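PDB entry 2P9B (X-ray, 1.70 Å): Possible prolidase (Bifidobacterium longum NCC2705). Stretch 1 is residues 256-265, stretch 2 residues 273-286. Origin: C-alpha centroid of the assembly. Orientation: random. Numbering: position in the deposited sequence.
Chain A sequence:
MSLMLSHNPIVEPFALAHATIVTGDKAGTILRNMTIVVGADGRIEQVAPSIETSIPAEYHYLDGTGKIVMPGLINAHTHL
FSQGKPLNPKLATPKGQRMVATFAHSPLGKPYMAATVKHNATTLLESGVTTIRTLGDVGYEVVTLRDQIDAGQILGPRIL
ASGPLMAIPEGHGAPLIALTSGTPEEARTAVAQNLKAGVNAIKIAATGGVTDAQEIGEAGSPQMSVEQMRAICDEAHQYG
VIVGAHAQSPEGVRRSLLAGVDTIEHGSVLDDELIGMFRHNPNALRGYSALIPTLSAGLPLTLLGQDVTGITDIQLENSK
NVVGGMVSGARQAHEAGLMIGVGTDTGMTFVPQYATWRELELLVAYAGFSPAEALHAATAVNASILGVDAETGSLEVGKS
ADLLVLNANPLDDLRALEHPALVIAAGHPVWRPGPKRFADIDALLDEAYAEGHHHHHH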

# COMPACT_ATOMS: atom_id res chain seq x y z
N SER A 256 -2.64 10.65 17.06
CA SER A 256 -1.93 9.49 16.52
C SER A 256 -0.43 9.75 16.46
O SER A 256 0.37 8.91 16.86
N LEU A 257 -0.06 10.93 15.95
CA LEU A 257 1.34 11.30 15.84
C LEU A 257 1.99 11.41 17.21
O LEU A 257 3.12 10.96 17.40
N LEU A 258 1.27 11.99 18.17
CA LEU A 258 1.80 12.13 19.52
C LEU A 258 2.06 10.75 20.13
O LEU A 258 3.07 10.55 20.80
N ALA A 259 1.17 9.81 19.87
CA ALA A 259 1.31 8.45 20.39
C ALA A 259 2.49 7.70 19.77
O ALA A 259 3.00 6.75 20.37
N GLY A 260 2.90 8.11 18.58
CA GLY A 260 4.02 7.45 17.93
C GLY A 260 3.65 6.55 16.76
O GLY A 260 4.42 5.68 16.38
N VAL A 261 2.47 6.78 16.19
CA VAL A 261 1.99 6.00 15.05
C VAL A 261 2.92 6.22 13.87
O VAL A 261 3.29 7.36 13.56
N ASP A 262 3.29 5.14 13.20
CA ASP A 262 4.20 5.21 12.06
C ASP A 262 3.59 5.70 10.75
O ASP A 262 4.27 6.35 9.96
N THR A 263 2.33 5.37 10.51
CA THR A 263 1.67 5.82 9.29
C THR A 263 0.27 6.34 9.57
O THR A 263 -0.46 5.77 10.38
N ILE A 264 -0.08 7.43 8.91
CA ILE A 264 -1.41 8.01 9.06
C ILE A 264 -2.15 7.68 7.77
O ILE A 264 -1.65 7.99 6.68
N GLU A 265 -3.31 7.03 7.88
CA GLU A 265 -4.11 6.69 6.71
C GLU A 265 -5.24 7.70 6.56
O GLU A 265 -5.91 8.04 7.53
N GLU A 273 2.55 22.57 13.02
CA GLU A 273 2.79 21.70 14.16
C GLU A 273 2.74 20.25 13.73
O GLU A 273 3.64 19.46 14.04
N LEU A 274 1.70 19.89 12.99
CA LEU A 274 1.54 18.51 12.52
C LEU A 274 2.63 18.10 11.54
O LEU A 274 3.13 16.98 11.59
N ILE A 275 2.99 19.01 10.64
CA ILE A 275 4.04 18.70 9.68
C ILE A 275 5.32 18.36 10.43
O ILE A 275 6.02 17.41 10.08
N GLY A 276 5.62 19.12 11.47
CA GLY A 276 6.81 18.87 12.25
C GLY A 276 6.76 17.51 12.94
O GLY A 276 7.79 16.85 13.08
N MSE A 277 5.56 17.11 13.36
CA MSE A 277 5.36 15.82 14.04
C MSE A 277 5.56 14.64 13.08
O MSE A 277 5.95 13.55 13.50
N PHE A 278 5.31 14.86 11.79
CA PHE A 278 5.52 13.82 10.77
C PHE A 278 7.04 13.69 10.55
O PHE A 278 7.60 12.59 10.60
N ARG A 279 7.69 14.83 10.32
CA ARG A 279 9.13 14.88 10.07
C ARG A 279 9.99 14.25 11.14
O ARG A 279 10.91 13.49 10.84
N HIS A 280 9.71 14.59 12.39
CA HIS A 280 10.47 14.07 13.52
C HIS A 280 9.51 13.61 14.60
O HIS A 280 8.92 14.43 15.31
N ASN A 281 9.35 12.30 14.72
CA ASN A 281 8.47 11.71 15.71
C ASN A 281 9.32 10.80 16.58
O ASN A 281 9.59 9.65 16.22
N PRO A 282 9.75 11.29 17.75
CA PRO A 282 10.58 10.52 18.67
C PRO A 282 9.95 9.22 19.18
O PRO A 282 10.65 8.34 19.69
N ASN A 283 8.64 9.11 19.04
CA ASN A 283 7.94 7.92 19.50
C ASN A 283 7.62 6.91 18.40
O ASN A 283 7.10 5.83 18.68
N ALA A 284 7.93 7.26 17.16
CA ALA A 284 7.70 6.35 16.04
C ALA A 284 8.87 5.38 15.96
O ALA A 284 9.98 5.69 16.40
N LEU A 285 8.63 4.20 15.40
CA LEU A 285 9.66 3.18 15.29
C LEU A 285 10.97 3.69 14.68
O LEU A 285 12.06 3.38 15.18
N ARG A 286 10.88 4.47 13.61
CA ARG A 286 12.08 4.98 12.95
C ARG A 286 12.30 6.48 13.07
O ARG A 286 13.06 7.07 12.31

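Where a helix ends against another, packing commonly passes from apolar contacts to polar bonds that satisfy the freed backbone, and this pair of stretches follows that course. Leu-274 (m, t) points sideways, yet its CD2 comes within 4.3 Å of Leu-257 CD1. One turn on, selenomethionine Met-277 (m, t, p) points toward stretch 1: its CB lies 3.8 Å from CD1 of Leu-257, itself pointing in (m, t), and its CE presses to 3.1 Å from Leu-258 CD2. Phe-278, with chi1 at -91°, lays one ring face under Leu-257 CD1, 4.0 Å from the ring centroid, a CH-pi contact; its CE1 meets Ile-264 CG1 (m, m) at 3.6 Å.

Past the helix the chemistry changes. Asn-281 (t) points in, and its ND2 donates to Leu-257 O at 2.9 Å, while its OD1 accepts from Asn-283 N at 3.1 Å, bracing the turn. Water 1 joins Asn-281 OD1, Asn-283 ND2 (m) and Leu-258 O. Gly-260 leaves its helix with positive phi, which by itself calls for glycine; an ideal CB would also clash with Asn-283 O, at 2.5 Å. Ala-284 CB rests 3.6 Å from Asp-262 OD1, which accepts from Leu-285 N at 2.8 Å. Arg-286 reaches Asp-262 through water: water 2 links its N and NE to OD1, and water 3 links NH2, weakly, to Asp-262 O.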

# COMPACT_ATOMS: atom_id res chain seq x y z
CB SER A 256 -2.44 9.16 15.11
OG SER A 256 -3.81 8.77 15.14
CB LEU A 257 1.47 12.62 15.08
CG LEU A 257 1.13 12.56 13.58
CD1 LEU A 257 1.19 13.94 12.96
CD2 LEU A 257 2.10 11.61 12.89
CB LEU A 258 0.81 12.91 20.41
CG LEU A 258 0.73 14.43 20.21
CD1 LEU A 258 -0.50 14.98 20.91
CD2 LEU A 258 1.99 15.08 20.75
CB ALA A 259 0.02 7.67 20.16
CB VAL A 261 0.54 6.40 14.67
CG1 VAL A 261 0.13 5.76 13.35
CG2 VAL A 261 -0.41 5.98 15.76
CB ASP A 262 4.83 3.84 11.88
CG ASP A 262 5.47 3.37 13.16
OD1 ASP A 262 6.54 3.91 13.51
OD2 ASP A 262 4.90 2.49 13.83
CB THR A 263 1.55 4.69 8.24
OG1 THR A 263 0.72 3.64 8.75
CG2 THR A 263 2.92 4.13 7.89
CB ILE A 264 -1.35 9.54 9.21
CG1 ILE A 264 -0.58 9.93 10.48
CG2 ILE A 264 -2.76 10.12 9.21
CD1 ILE A 264 -1.23 9.49 11.77
CB GLU A 265 -4.71 5.29 6.82
CG GLU A 265 -3.75 4.17 6.45
CD GLU A 265 -2.61 4.05 7.41
OE1 GLU A 265 -2.89 3.95 8.63
OE2 GLU A 265 -1.45 4.04 6.97
CB GLU A 273 1.75 21.94 15.25
CG GLU A 273 1.92 21.05 16.48
CD GLU A 273 0.78 21.18 17.47
OE1 GLU A 273 -0.38 20.94 17.08
OE2 GLU A 273 1.05 21.51 18.65
CB LEU A 274 0.17 18.32 11.88
CG LEU A 274 -1.04 18.46 12.81
CD1 LEU A 274 -2.30 18.18 12.00
CD2 LEU A 274 -0.94 17.48 13.97
CB ILE A 275 4.28 19.90 8.73
CG1 ILE A 275 3.06 20.08 7.83
CG2 ILE A 275 5.54 19.68 7.91
CD1 ILE A 275 3.14 21.27 6.90
CB MSE A 277 3.97 15.77 14.69
CG MSE A 277 3.71 16.91 15.67
SE MSE A 277 2.04 16.70 16.68
CE MSE A 277 2.63 15.17 17.72
CB PHE A 278 4.87 14.23 9.44
CG PHE A 278 3.45 13.76 9.28
CD1 PHE A 278 3.17 12.43 8.97
CD2 PHE A 278 2.39 14.66 9.41
CE1 PHE A 278 1.85 12.00 8.79
CE2 PHE A 278 1.07 14.24 9.23
CZ PHE A 278 0.80 12.90 8.92
CB ARG A 279 9.59 16.32 9.87
CG ARG A 279 9.39 16.86 8.47
CD ARG A 279 9.87 18.29 8.39
NE ARG A 279 9.55 18.89 7.10
CZ ARG A 279 9.21 20.17 6.94
NH1 ARG A 279 9.16 20.97 8.00
NH2 ARG A 279 8.94 20.64 5.73
CB HIS A 280 11.41 15.14 14.07
CG HIS A 280 12.41 15.64 13.07
ND1 HIS A 280 13.38 14.84 12.53
CD2 HIS A 280 12.57 16.86 12.52
CE1 HIS A 280 14.10 15.54 11.67
NE2 HIS A 280 13.63 16.77 11.65
CB ASN A 281 7.38 10.89 15.01
CG ASN A 281 6.27 10.49 15.95
OD1 ASN A 281 6.48 10.35 17.15
ND2 ASN A 281 5.08 10.30 15.40
CB PRO A 282 10.86 11.51 19.80
CG PRO A 282 9.60 12.31 19.84
CD PRO A 282 9.33 12.57 18.36
CB ASN A 283 6.67 8.32 20.24
CG ASN A 283 6.97 9.12 21.50
OD1 ASN A 283 7.67 8.64 22.39
ND2 ASN A 283 6.45 10.34 21.58
CB ALA A 284 7.58 7.14 14.73
CB LEU A 285 9.14 2.00 14.48
CG LEU A 285 10.06 0.78 14.38
CD1 LEU A 285 10.38 0.26 15.78
CD2 LEU A 285 9.38 -0.30 13.54
CB ARG A 286 12.07 4.52 11.50
CG ARG A 286 12.08 3.00 11.41
CD ARG A 286 11.32 2.48 10.22
NE ARG A 286 9.94 2.98 10.17
CZ ARG A 286 9.05 2.58 9.27
NH1 ARG A 286 9.40 1.67 8.37
NH2 ARG A 286 7.83 3.10 9.25
O HOH W 1 5.48 11.44 19.39
O HOH W 2 8.45 5.00 12.08
O HOH W 3 6.88 5.84 9.23